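Local atomic coordinates of acinetobacter secreted protease CpaA (Acinetobacter nosocomialis M2, PDB entry 6O38), a protein that probably hydrolyses peptide bonds in protein substrates as a secreted zinc metalloprotease, and forms a complex with its type II secretion chaperone CpaB. Residues A257-K262 / Y267-V272; D340-A345 / S350-N355; K427-T432 / R441-V446. One frame throughout, in Å; residues are numbered along the deposited sequence.

The three contacts follow one another along the chain and do not touch. Contacts 1 and 2 belong to two successive beta-sandwich domains of the StcE type: contact 1 joins two sheets within its domain, whereas contact 2 is a hairpin within one sheet of the next. Their centres are 30 Å apart and their nearest atoms about 15 Å. Contact 3 lies in the reprolysin-like region, which also carries the zinc ligands H498, H502 and H508, none of them part of the three contacts. Its centre is 36 Å from that of contact 2 and 50 Å from that of contact 1. Sulfate ions, probably from crystallisation, lie near K354 in contact 2 and R441 in contact 3.

Contact 1 of 3, residues A257-K262 / Y267-V272; sequences ATLTLK and YEFMYV
T258 approaches Y267 through its backbone alone, while its hydroxyl is hydrogen-bonded to D329. At L259 the side chains begin to meet: CD2 comes obliquely to the Y267 ring, 3.9 Å from CE2, and the other methyl, CD1, reaches the edge of the F269 ring, 4.3 Å from CE2. The two branches thus reach one ring each, Y267 and F269. T260 supplies the polar part, as its carbonyl O accepts a hydrogen bond from Y267 OH at 2.7 Å. The hydroxyl stands above the carbonyl plane, 42° out of it, and so is not on a lone pair. L261 completes the set: with CG anti to the backbone N (chi1 -175°), its CD1 is brought to the ring edge, 3.8 Å from Y267 CD1. No backbone bond links the segments. Strand 260-261 pairs with 246-248 in one sheet, whereas 266-272 runs between 235-240 and 277-288 in another, so this is packing between the two layers of a beta-sandwich domain. The chemistry is that of an apolar interior in which a buried phenol is satisfied by one carbonyl, which would help hold the ring, with L259 CD2 at CE2 and L261 CD1 at CD1.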
ATOM      1  N   ALA A 257      13.312 -12.388 -15.411  1.00 31.15           N
ATOM      2  CA  ALA A 257      11.926 -12.690 -15.722  1.00 31.24           C
ATOM      3  C   ALA A 257      11.533 -12.115 -17.084  1.00 31.14           C
ATOM      4  O   ALA A 257      12.256 -11.323 -17.695  1.00 31.09           O
ATOM      5  CB  ALA A 257      11.005 -12.147 -14.630  1.00 31.05           C
ATOM      6  N   THR A 258      10.356 -12.526 -17.551  1.00 30.94           N
ATOM      7  CA  THR A 258       9.844 -12.122 -18.859  1.00 31.41           C
ATOM      8  C   THR A 258       9.312 -10.699 -18.757  1.00 31.12           C
ATOM      9  O   THR A 258       8.236 -10.462 -18.204  1.00 31.04           O
ATOM     10  CB  THR A 258       8.760 -13.085 -19.327  1.00 32.20           C
ATOM     11  OG1 THR A 258       9.287 -14.416 -19.371  1.00 32.63           O
ATOM     12  CG2 THR A 258       8.264 -12.695 -20.711  1.00 33.14           C
ATOM     13  N   LEU A 259      10.070  -9.745 -19.288  1.00 31.51           N
ATOM     14  CA  LEU A 259       9.674  -8.336 -19.279  1.00 31.40           C
ATOM     15  C   LEU A 259       9.064  -7.941 -20.624  1.00 32.55           C
ATOM     16  O   LEU A 259       9.593  -7.108 -21.359  1.00 33.37           O
ATOM     17  CB  LEU A 259      10.873  -7.458 -18.935  1.00 31.07           C
ATOM     18  CG  LEU A 259      11.700  -7.876 -17.719  1.00 30.36           C
ATOM     19  CD1 LEU A 259      12.884  -6.941 -17.529  1.00 30.42           C
ATOM     20  CD2 LEU A 259      10.837  -7.916 -16.467  1.00 29.98           C
ATOM     21  N   THR A 260       7.927  -8.554 -20.943  1.00 31.69           N
ATOM     22  CA  THR A 260       7.210  -8.251 -22.175  1.00 33.11           C
ATOM     23  C   THR A 260       6.255  -7.087 -21.940  1.00 33.03           C
ATOM     24  O   THR A 260       5.509  -7.075 -20.955  1.00 32.13           O
ATOM     25  CB  THR A 260       6.447  -9.477 -22.679  1.00 33.92           C
ATOM     26  OG1 THR A 260       7.375 -10.523 -22.988  1.00 34.29           O
ATOM     27  CG2 THR A 260       5.650  -9.135 -23.929  1.00 35.57           C
ATOM     28  N   LEU A 261       6.283  -6.114 -22.846  1.00 33.26           N
ATOM     29  CA  LEU A 261       5.507  -4.883 -22.718  1.00 33.37           C
ATOM     30  C   LEU A 261       4.313  -4.967 -23.663  1.00 34.65           C
ATOM     31  O   LEU A 261       4.444  -4.741 -24.868  1.00 36.54           O
ATOM     32  CB  LEU A 261       6.384  -3.673 -23.027  1.00 34.01           C
ATOM     33  CG  LEU A 261       5.769  -2.289 -22.837  1.00 34.34           C
ATOM     34  CD1 LEU A 261       5.569  -1.985 -21.361  1.00 32.83           C
ATOM     35  CD2 LEU A 261       6.637  -1.233 -23.498  1.00 35.73           C
ATOM     36  N   LYS A 262       3.145  -5.289 -23.113  1.00 34.55           N
ATOM     37  CA  LYS A 262       1.925  -5.428 -23.890  1.00 35.48           C
ATOM     38  C   LYS A 262       1.086  -4.157 -23.789  1.00 35.68           C
ATOM     39  O   LYS A 262       1.443  -3.191 -23.110  1.00 35.18           O
ATOM     40  CB  LYS A 262       1.127  -6.647 -23.428  1.00 34.75           C
ATOM     41  CG  LYS A 262       1.878  -7.963 -23.527  1.00 34.96           C
ATOM     42  CD  LYS A 262       1.016  -9.121 -23.048  1.00 34.46           C
ATOM     43  CE  LYS A 262       0.603  -8.938 -21.595  1.00 33.21           C
ATOM     44  NZ  LYS A 262       1.772  -8.694 -20.704  1.00 32.31           N
ATOM     45  N   TYR A 267       5.844  -0.928 -16.456  1.00 35.27           N
ATOM     46  CA  TYR A 267       6.969  -1.406 -15.667  1.00 34.80           C
ATOM     47  C   TYR A 267       7.656  -0.224 -15.001  1.00 35.54           C
ATOM     48  O   TYR A 267       7.742   0.863 -15.580  1.00 36.47           O
ATOM     49  CB  TYR A 267       7.980  -2.167 -16.534  1.00 34.61           C
ATOM     50  CG  TYR A 267       7.506  -3.516 -17.027  1.00 34.20           C
ATOM     51  CD1 TYR A 267       6.634  -3.618 -18.103  1.00 34.74           C
ATOM     52  CD2 TYR A 267       7.946  -4.689 -16.427  1.00 33.64           C
ATOM     53  CE1 TYR A 267       6.205  -4.849 -18.561  1.00 34.72           C
ATOM     54  CE2 TYR A 267       7.523  -5.925 -16.877  1.00 33.57           C
ATOM     55  CZ  TYR A 267       6.653  -6.000 -17.945  1.00 34.15           C
ATOM     56  OH  TYR A 267       6.229  -7.228 -18.394  1.00 34.38           O
ATOM     57  N   GLU A 268       8.149  -0.442 -13.784  1.00 36.63           N
ATOM     58  CA  GLU A 268       8.879   0.577 -13.044  1.00 37.63           C
ATOM     59  C   GLU A 268      10.195  -0.011 -12.562  1.00 37.31           C
ATOM     60  O   GLU A 268      10.220  -1.116 -12.011  1.00 36.65           O
ATOM     61  CB  GLU A 268       8.061   1.101 -11.858  1.00 38.54           C
ATOM     62  CG  GLU A 268       8.523   2.451 -11.335  1.00 40.62           C
ATOM     63  CD  GLU A 268       7.623   2.992 -10.241  1.00 42.02           C
ATOM     64  OE1 GLU A 268       7.984   4.018  -9.625  1.00 43.26           O
ATOM     65  OE2 GLU A 268       6.556   2.393  -9.996  1.00 41.81           O
ATOM     66  N   PHE A 269      11.281   0.729 -12.765  1.00 34.03           N
ATOM     67  CA  PHE A 269      12.611   0.287 -12.381  1.00 33.91           C
ATOM     68  C   PHE A 269      13.251   1.334 -11.484  1.00 34.93           C
ATOM     69  O   PHE A 269      12.980   2.530 -11.609  1.00 35.80           O
ATOM     70  CB  PHE A 269      13.507   0.036 -13.605  1.00 33.63           C
ATOM     71  CG  PHE A 269      12.944  -0.960 -14.579  1.00 32.90           C
ATOM     72  CD1 PHE A 269      12.022  -0.569 -15.536  1.00 33.08           C
ATOM     73  CD2 PHE A 269      13.335  -2.287 -14.533  1.00 32.23           C
ATOM     74  CE1 PHE A 269      11.503  -1.483 -16.432  1.00 32.63           C
ATOM     75  CE2 PHE A 269      12.819  -3.206 -15.425  1.00 31.75           C
ATOM     76  CZ  PHE A 269      11.902  -2.804 -16.376  1.00 31.97           C
HETATM   77  N   MSE A 270      14.101   0.870 -10.577  1.00 34.43           N
HETATM   78  CA  MSE A 270      14.791   1.757  -9.651  1.00 35.53           C
HETATM   79  C   MSE A 270      16.252   1.355  -9.518  1.00 35.28           C
HETATM   80  O   MSE A 270      16.559   0.210  -9.186  1.00 34.75           O
HETATM   81  CB  MSE A 270      14.113   1.739  -8.282  1.00 39.22           C
HETATM   82  CG  MSE A 270      14.757   2.660  -7.261  1.00 40.52           C
HETATM   83 SE   MSE A 270      14.064   2.362  -5.467  0.62 41.77          SE
HETATM   84  CE  MSE A 270      14.696   0.537  -5.202  1.00 40.86           C
ATOM     85  N   TYR A 271      17.152   2.299  -9.772  1.00 37.95           N
ATOM     86  CA  TYR A 271      18.577   2.009  -9.732  1.00 37.75           C
ATOM     87  C   TYR A 271      19.073   1.956  -8.294  1.00 38.34           C
ATOM     88  O   TYR A 271      18.643   2.739  -7.441  1.00 39.23           O
ATOM     89  CB  TYR A 271      19.364   3.055 -10.520  1.00 38.25           C
ATOM     90  CG  TYR A 271      20.790   2.644 -10.799  1.00 37.95           C
ATOM     91  CD1 TYR A 271      21.079   1.697 -11.773  1.00 37.15           C
ATOM     92  CD2 TYR A 271      21.847   3.193 -10.085  1.00 38.52           C
ATOM     93  CE1 TYR A 271      22.380   1.312 -12.032  1.00 37.00           C
ATOM     94  CE2 TYR A 271      23.152   2.813 -10.337  1.00 38.29           C
ATOM     95  CZ  TYR A 271      23.412   1.874 -11.313  1.00 37.63           C
ATOM     96  OH  TYR A 271      24.708   1.491 -11.569  1.00 37.59           O
ATOM     97  N   VAL A 272      19.984   1.023  -8.029  1.00 39.60           N
ATOM     98  CA  VAL A 272      20.541   0.800  -6.701  1.00 40.24           C
ATOM     99  C   VAL A 272      22.055   0.897  -6.836  1.00 40.26           C
ATOM    100  O   VAL A 272      22.687   0.013  -7.428  1.00 39.73           O
ATOM    101  CB  VAL A 272      20.124  -0.559  -6.118  1.00 40.08           C
ATOM    102  CG1 VAL A 272      20.610  -0.694  -4.690  1.00 40.97           C
ATOM    103  CG2 VAL A 272      18.612  -0.730  -6.186  1.00 39.97           C
TER

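Contact 2 of 3, residues D340-A345 / S350-N355; sequences DTYINA and STAIKN
D340-A345 and S350-N355 form a beta hairpin, its antiparallel strands 341-344 and 350-353 pairing at the border of a short three-stranded sheet in a beta-sandwich domain. Strand 341-344 is the middle one, flanked on its other side by 318-320. Four backbone bonds make two hydrogen-bonded pairs. In the first, T341 N gives to I353 O at 3.1 Å and I353 N returns to T341 O at 2.8 Å; in the second, I343 N gives to T351 O at 2.6 Å and T351 N to I343 O at 2.9 Å. Between them Y342 and A352 are a non-hydrogen-bonded pair, as are N344 and S350 further on.

One face of the hairpin carries T341, I343, T351 and I353. I353 CG2 sits 3.8 Å from T341 CB and 4.3 Å from I343 CG1, and this face packs on I333 and F361 of the opposing strands. The hydroxyls here are held elsewhere, T341 by Q316 and T351 by R359. On the other, more exposed face, A352 CB lies obliquely by the Y342 ring, 3.9 Å from CD1. At the open end D340 and K354 run side by side without a salt bridge: carboxylate OD1 of D340 rests 3.5 Å from the aliphatic CG of K354.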
ATOM      1  N   ASP A 340     -10.169 -31.115  -5.806  1.00 45.48           N
ATOM      2  CA  ASP A 340      -8.762 -30.798  -5.986  1.00 45.09           C
ATOM      3  C   ASP A 340      -8.435 -30.593  -7.462  1.00 44.02           C
ATOM      4  O   ASP A 340      -9.186 -30.986  -8.360  1.00 43.85           O
ATOM      5  CB  ASP A 340      -7.879 -31.909  -5.416  1.00 46.68           C
ATOM      6  CG  ASP A 340      -7.980 -32.023  -3.910  1.00 47.84           C
ATOM      7  OD1 ASP A 340      -8.686 -31.199  -3.292  1.00 47.37           O
ATOM      8  OD2 ASP A 340      -7.347 -32.940  -3.344  1.00 49.23           O
ATOM      9  N   THR A 341      -7.286 -29.967  -7.704  1.00 42.46           N
ATOM     10  CA  THR A 341      -6.754 -29.775  -9.045  1.00 41.52           C
ATOM     11  C   THR A 341      -5.284 -30.163  -9.042  1.00 41.99           C
ATOM     12  O   THR A 341      -4.518 -29.691  -8.196  1.00 42.17           O
ATOM     13  CB  THR A 341      -6.919 -28.324  -9.513  1.00 39.92           C
ATOM     14  OG1 THR A 341      -8.310 -28.043  -9.721  1.00 39.57           O
ATOM     15  CG2 THR A 341      -6.155 -28.088 -10.810  1.00 39.06           C
ATOM     16  N   TYR A 342      -4.896 -31.020  -9.981  1.00 39.86           N
ATOM     17  CA  TYR A 342      -3.510 -31.449 -10.080  1.00 40.26           C
ATOM     18  C   TYR A 342      -2.699 -30.453 -10.899  1.00 38.82           C
ATOM     19  O   TYR A 342      -3.184 -29.898 -11.889  1.00 37.83           O
ATOM     20  CB  TYR A 342      -3.427 -32.843 -10.702  1.00 40.92           C
ATOM     21  CG  TYR A 342      -4.053 -33.918  -9.846  1.00 42.57           C
ATOM     22  CD1 TYR A 342      -3.389 -34.420  -8.733  1.00 43.96           C
ATOM     23  CD2 TYR A 342      -5.309 -34.429 -10.144  1.00 42.79           C
ATOM     24  CE1 TYR A 342      -3.957 -35.401  -7.943  1.00 45.50           C
ATOM     25  CE2 TYR A 342      -5.887 -35.411  -9.360  1.00 44.21           C
ATOM     26  CZ  TYR A 342      -5.206 -35.893  -8.261  1.00 45.57           C
ATOM     27  OH  TYR A 342      -5.774 -36.871  -7.477  1.00 47.14           O
ATOM     28  N   ILE A 343      -1.459 -30.226 -10.472  1.00 39.19           N
ATOM     29  CA  ILE A 343      -0.551 -29.289 -11.121  1.00 37.75           C
ATOM     30  C   ILE A 343       0.653 -30.073 -11.618  1.00 37.50           C
ATOM     31  O   ILE A 343       1.245 -30.854 -10.863  1.00 38.28           O
ATOM     32  CB  ILE A 343      -0.110 -28.168 -10.162  1.00 37.50           C
ATOM     33  CG1 ILE A 343      -1.326 -27.472  -9.550  1.00 37.92           C
ATOM     34  CG2 ILE A 343       0.771 -27.162 -10.888  1.00 36.01           C
ATOM     35  CD1 ILE A 343      -2.224 -26.809 -10.563  1.00 36.67           C
ATOM     36  N   ASN A 344       1.014 -29.868 -12.883  1.00 38.14           N
ATOM     37  CA  ASN A 344       2.109 -30.598 -13.501  1.00 38.01           C
ATOM     38  C   ASN A 344       3.023 -29.637 -14.248  1.00 36.69           C
ATOM     39  O   ASN A 344       2.627 -28.533 -14.630  1.00 36.00           O
ATOM     40  CB  ASN A 344       1.595 -31.682 -14.458  1.00 38.54           C
ATOM     41  CG  ASN A 344       0.792 -32.753 -13.747  1.00 40.29           C
ATOM     42  OD1 ASN A 344       1.352 -33.614 -13.067  1.00 41.46           O
ATOM     43  ND2 ASN A 344      -0.526 -32.704 -13.899  1.00 40.77           N
ATOM     44  N   ALA A 345       4.261 -30.082 -14.453  1.00 33.89           N
ATOM     45  CA  ALA A 345       5.254 -29.329 -15.203  1.00 32.98           C
ATOM     46  C   ALA A 345       6.066 -30.296 -16.052  1.00 33.16           C
ATOM     47  O   ALA A 345       6.051 -31.509 -15.831  1.00 33.96           O
ATOM     48  CB  ALA A 345       6.173 -28.520 -14.280  1.00 32.53           C
ATOM     49  N   SER A 350       4.774 -32.826 -10.003  1.00 36.91           N
ATOM     50  CA  SER A 350       3.398 -33.310  -9.979  1.00 37.54           C
ATOM     51  C   SER A 350       2.871 -33.174  -8.562  1.00 38.46           C
ATOM     52  O   SER A 350       3.395 -33.808  -7.639  1.00 39.58           O
ATOM     53  CB  SER A 350       3.315 -34.763 -10.454  1.00 38.65           C
ATOM     54  OG  SER A 350       2.045 -35.324 -10.171  1.00 39.91           O
ATOM     55  N   THR A 351       1.844 -32.347  -8.394  1.00 39.66           N
ATOM     56  CA  THR A 351       1.289 -32.048  -7.084  1.00 40.41           C
ATOM     57  C   THR A 351      -0.169 -31.642  -7.257  1.00 40.76           C
ATOM     58  O   THR A 351      -0.701 -31.626  -8.370  1.00 40.67           O
ATOM     59  CB  THR A 351       2.116 -30.960  -6.392  1.00 39.44           C
ATOM     60  OG1 THR A 351       1.511 -30.606  -5.141  1.00 39.97           O
ATOM     61  CG2 THR A 351       2.231 -29.736  -7.291  1.00 37.75           C
ATOM     62  N   ALA A 352      -0.820 -31.318  -6.142  1.00 40.03           N
ATOM     63  CA  ALA A 352      -2.229 -30.953  -6.148  1.00 40.36           C
ATOM     64  C   ALA A 352      -2.456 -29.708  -5.302  1.00 39.40           C
ATOM     65  O   ALA A 352      -1.730 -29.450  -4.338  1.00 39.13           O
ATOM     66  CB  ALA A 352      -3.107 -32.100  -5.627  1.00 41.83           C
ATOM     67  N   ILE A 353      -3.478 -28.939  -5.673  1.00 43.05           N
ATOM     68  CA  ILE A 353      -3.943 -27.799  -4.892  1.00 42.15           C
ATOM     69  C   ILE A 353      -5.351 -28.106  -4.399  1.00 42.68           C
ATOM     70  O   ILE A 353      -6.186 -28.616  -5.156  1.00 42.88           O
ATOM     71  CB  ILE A 353      -3.902 -26.492  -5.705  1.00 40.37           C
ATOM     72  CG1 ILE A 353      -4.454 -25.330  -4.876  1.00 39.57           C
ATOM     73  CG2 ILE A 353      -4.661 -26.638  -7.018  1.00 39.92           C
ATOM     74  CD1 ILE A 353      -4.151 -23.972  -5.457  1.00 37.98           C
ATOM     75  N   LYS A 354      -5.606 -27.813  -3.128  1.00 44.42           N
ATOM     76  CA  LYS A 354      -6.864 -28.140  -2.475  1.00 45.04           C
ATOM     77  C   LYS A 354      -7.681 -26.879  -2.215  1.00 43.93           C
ATOM     78  O   LYS A 354      -7.224 -25.755  -2.434  1.00 42.75           O
ATOM     79  CB  LYS A 354      -6.592 -28.905  -1.176  1.00 46.34           C
ATOM     80  CG  LYS A 354      -5.869 -30.224  -1.410  1.00 47.71           C
ATOM     81  CD  LYS A 354      -5.591 -30.971  -0.119  1.00 49.09           C
ATOM     82  CE  LYS A 354      -4.379 -30.390   0.593  1.00 48.73           C
ATOM     83  NZ  LYS A 354      -3.957 -31.225   1.752  1.00 49.96           N
ATOM     84  N   ASN A 355      -8.915 -27.086  -1.755  1.00 45.81           N
ATOM     85  CA  ASN A 355      -9.839 -25.981  -1.530  1.00 44.99           C
ATOM     86  C   ASN A 355      -9.290 -25.007  -0.496  1.00 44.60           C
ATOM     87  O   ASN A 355      -8.846 -25.412   0.583  1.00 45.48           O
ATOM     88  CB  ASN A 355     -11.198 -26.516  -1.078  1.00 45.96           C
ATOM     89  CG  ASN A 355     -12.211 -25.411  -0.844  1.00 45.34           C
ATOM     90  OD1 ASN A 355     -12.246 -24.420  -1.573  1.00 44.22           O
ATOM     91  ND2 ASN A 355     -13.043 -25.577   0.178  1.00 46.32           N
TER

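Contact 3 of 3, residues K427-T432 / R441-V446; sequences KIPAAT and RDDTTV. With SO4 (sulfate ion), chain N.
K427 NZ is gripped by three acceptors beside the contact that I428 and P429 make with D443. The lysine chain folds back so that NZ donates to I428 O at 2.8 Å and to A430 O at 3.1 Å, and the same ammonium group forms a salt bridge with E464. Two of the acceptors sharing it are carbonyls of its own loop, which would be expected to steady that loop.

Across the contact, the methylene CD of P429 lies against D443 OD2 at 3.3 Å. I428 adds its CG2 methyl, more loosely, 4.2 Å from the same oxygen. Both hydrophobic side chains cross the aspartate obliquely, and no hydrogen bond links the two segments; OD2 is hydrogen-bonded instead to the hydroxyl of Y426. With CG anti to the backbone N (chi1 -171°), the D443 side chain places OD2 against P429 and still reaches the start of its own helix. There D443 is the N-cap, OD1 accepting from T445 N at 2.8 Å, nearly along the C-O axis although the bond is bent, 132° at the hydrogen. One carboxylate oxygen therefore serves the cap and the other faces the loop; the positive end of the helix dipole would be expected to stabilise the negative charge.

The R441 guanidinium takes no part in the contact and binds a sulfate instead at its edge: NH1 donates to sulfate O2 at 2.8 Å and NH2 to sulfate O3 at 3.1 Å, while S438 O takes NE and N481 takes NH1.

Within the reprolysin-like region, 427-432 follows strand 416-425 and leads into helix 433-439, where T432 is the N-cap. I428 packs against T439, so the contact lies between the C-terminal end of that helix and the start of helix 444-452, beside Y460 of strand 457-462.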
ATOM      1  N   LYS A 427     -14.489 -20.916  24.070  1.00 73.18           N
ATOM      2  CA  LYS A 427     -13.820 -20.046  25.029  1.00 74.10           C
ATOM      3  C   LYS A 427     -12.719 -20.831  25.730  1.00 73.88           C
ATOM      4  O   LYS A 427     -13.001 -21.796  26.449  1.00 75.58           O
ATOM      5  CB  LYS A 427     -14.819 -19.492  26.046  1.00 77.49           C
ATOM      6  CG  LYS A 427     -14.189 -18.923  27.310  1.00 79.16           C
ATOM      7  CD  LYS A 427     -13.839 -17.454  27.156  1.00 78.63           C
ATOM      8  CE  LYS A 427     -13.343 -16.869  28.470  1.00 80.74           C
ATOM      9  NZ  LYS A 427     -11.908 -17.180  28.716  1.00 79.29           N
ATOM     10  N   ILE A 428     -11.475 -20.426  25.514  1.00 72.04           N
ATOM     11  CA  ILE A 428     -10.357 -21.052  26.228  1.00 72.04           C
ATOM     12  C   ILE A 428     -10.412 -20.638  27.695  1.00 75.01           C
ATOM     13  O   ILE A 428     -10.505 -19.433  27.990  1.00 75.83           O
ATOM     14  CB  ILE A 428      -9.025 -20.651  25.591  1.00 69.36           C
ATOM     15  CG1 ILE A 428      -8.997 -21.049  24.114  1.00 66.76           C
ATOM     16  CG2 ILE A 428      -7.864 -21.290  26.340  1.00 69.55           C
ATOM     17  CD1 ILE A 428      -7.669 -20.783  23.436  1.00 65.06           C
ATOM     18  N   PRO A 429     -10.366 -21.578  28.643  1.00 76.73           N
ATOM     19  CA  PRO A 429     -10.467 -21.192  30.058  1.00 79.84           C
ATOM     20  C   PRO A 429      -9.241 -20.429  30.528  1.00 79.51           C
ATOM     21  O   PRO A 429      -8.177 -21.018  30.749  1.00 78.82           O
ATOM     22  CB  PRO A 429     -10.605 -22.537  30.785  1.00 81.53           C
ATOM     23  CG  PRO A 429     -11.006 -23.522  29.727  1.00 79.75           C
ATOM     24  CD  PRO A 429     -10.375 -23.037  28.462  1.00 76.36           C
ATOM     25  N   ALA A 430      -9.390 -19.117  30.699  1.00 80.17           N
ATOM     26  CA  ALA A 430      -8.291 -18.241  31.080  1.00 79.93           C
ATOM     27  C   ALA A 430      -8.856 -16.870  31.416  1.00 81.52           C
ATOM     28  O   ALA A 430      -9.746 -16.376  30.722  1.00 81.11           O
ATOM     29  CB  ALA A 430      -7.251 -18.123  29.961  1.00 76.46           C
ATOM     30  N   ALA A 431      -8.327 -16.262  32.478  1.00 83.47           N
ATOM     31  CA  ALA A 431      -8.723 -14.907  32.834  1.00 85.06           C
ATOM     32  C   ALA A 431      -8.084 -13.853  31.940  1.00 82.65           C
ATOM     33  O   ALA A 431      -8.614 -12.742  31.838  1.00 83.38           O
ATOM     34  CB  ALA A 431      -8.373 -14.623  34.295  1.00 88.17           C
ATOM     35  N   THR A 432      -6.960 -14.172  31.297  1.00 80.80           N
ATOM     36  CA  THR A 432      -6.235 -13.227  30.457  1.00 78.54           C
ATOM     37  C   THR A 432      -5.848 -13.885  29.139  1.00 75.16           C
ATOM     38  O   THR A 432      -5.822 -15.112  29.012  1.00 74.54           O
ATOM     39  CB  THR A 432      -4.963 -12.704  31.148  1.00 79.05           C
ATOM     40  OG1 THR A 432      -4.051 -13.792  31.360  1.00 78.38           O
ATOM     41  CG2 THR A 432      -5.296 -12.056  32.485  1.00 82.58           C
ATOM     42  N   ARG A 441      -2.602 -24.669  24.439  1.00 64.19           N
ATOM     43  CA  ARG A 441      -1.763 -25.719  23.872  1.00 63.50           C
ATOM     44  C   ARG A 441      -2.184 -27.099  24.359  1.00 64.65           C
ATOM     45  O   ARG A 441      -1.936 -28.099  23.677  1.00 63.96           O
ATOM     46  CB  ARG A 441      -0.299 -25.457  24.224  1.00 63.80           C
ATOM     47  CG  ARG A 441       0.183 -24.064  23.860  1.00 62.88           C
ATOM     48  CD  ARG A 441       1.568 -23.802  24.425  1.00 63.56           C
ATOM     49  NE  ARG A 441       1.600 -23.972  25.876  1.00 65.70           N
ATOM     50  CZ  ARG A 441       2.665 -23.729  26.634  1.00 66.75           C
ATOM     51  NH1 ARG A 441       3.793 -23.307  26.079  1.00 65.88           N
ATOM     52  NH2 ARG A 441       2.603 -23.909  27.946  1.00 68.77           N
ATOM     53  N   ASP A 442      -2.819 -27.170  25.529  1.00 66.07           N
ATOM     54  CA  ASP A 442      -3.240 -28.428  26.124  1.00 67.39           C
ATOM     55  C   ASP A 442      -4.750 -28.609  26.122  1.00 67.76           C
ATOM     56  O   ASP A 442      -5.225 -29.704  26.442  1.00 68.71           O
ATOM     57  CB  ASP A 442      -2.726 -28.536  27.567  1.00 69.52           C
ATOM     58  CG  ASP A 442      -1.250 -28.224  27.685  1.00 69.43           C
ATOM     59  OD1 ASP A 442      -0.437 -28.955  27.083  1.00 68.88           O
ATOM     60  OD2 ASP A 442      -0.901 -27.247  28.381  1.00 70.15           O
ATOM     61  N   ASP A 443      -5.505 -27.563  25.787  1.00 67.88           N
ATOM     62  CA  ASP A 443      -6.960 -27.622  25.789  1.00 68.39           C
ATOM     63  C   ASP A 443      -7.453 -28.759  24.905  1.00 67.57           C
ATOM     64  O   ASP A 443      -7.114 -28.829  23.720  1.00 65.75           O
ATOM     65  CB  ASP A 443      -7.523 -26.280  25.316  1.00 67.63           C
ATOM     66  CG  ASP A 443      -9.029 -26.174  25.489  1.00 69.32           C
ATOM     67  OD1 ASP A 443      -9.765 -27.106  25.102  1.00 69.54           O
ATOM     68  OD2 ASP A 443      -9.475 -25.147  26.040  1.00 70.70           O
ATOM     69  N   THR A 444      -8.261 -29.644  25.488  1.00 69.32           N
ATOM     70  CA  THR A 444      -8.673 -30.853  24.785  1.00 68.79           C
ATOM     71  C   THR A 444      -9.588 -30.525  23.611  1.00 67.50           C
ATOM     72  O   THR A 444      -9.514 -31.171  22.560  1.00 65.80           O
ATOM     73  CB  THR A 444      -9.364 -31.809  25.758  1.00 71.64           C
ATOM     74  OG1 THR A 444      -8.560 -31.955  26.936  1.00 73.15           O
ATOM     75  CG2 THR A 444      -9.560 -33.173  25.126  1.00 71.19           C
ATOM     76  N   THR A 445     -10.452 -29.520  23.770  1.00 68.42           N
ATOM     77  CA  THR A 445     -11.401 -29.178  22.715  1.00 67.55           C
ATOM     78  C   THR A 445     -10.684 -28.669  21.468  1.00 64.49           C
ATOM     79  O   THR A 445     -10.979 -29.106  20.349  1.00 63.11           O
ATOM     80  CB  THR A 445     -12.398 -28.136  23.224  1.00 69.39           C
ATOM     81  OG1 THR A 445     -13.279 -28.741  24.178  1.00 72.32           O
ATOM     82  CG2 THR A 445     -13.221 -27.571  22.073  1.00 68.32           C
ATOM     83  N   VAL A 446      -9.733 -27.750  21.641  1.00 65.09           N
ATOM     84  CA  VAL A 446      -9.057 -27.176  20.483  1.00 63.08           C
ATOM     85  C   VAL A 446      -8.008 -28.129  19.910  1.00 62.68           C
ATOM     86  O   VAL A 446      -7.762 -28.121  18.699  1.00 61.51           O
ATOM     87  CB  VAL A 446      -8.452 -25.803  20.838  1.00 62.99           C
ATOM     88  CG1 VAL A 446      -9.244 -25.146  21.961  1.00 64.80           C
ATOM     89  CG2 VAL A 446      -6.976 -25.913  21.200  1.00 63.11           C
TER
HETATM   90  S   SO4 N 602       5.774 -22.814  29.415  1.00 76.06           S
HETATM   91  O1  SO4 N 602       5.936 -23.916  30.359  1.00 77.90           O
HETATM   92  O2  SO4 N 602       5.847 -23.329  28.050  1.00 90.35           O
HETATM   93  O3  SO4 N 602       4.477 -22.178  29.627  1.00 72.23           O
HETATM   94  O4  SO4 N 602       6.838 -21.836  29.624  1.00 66.87           O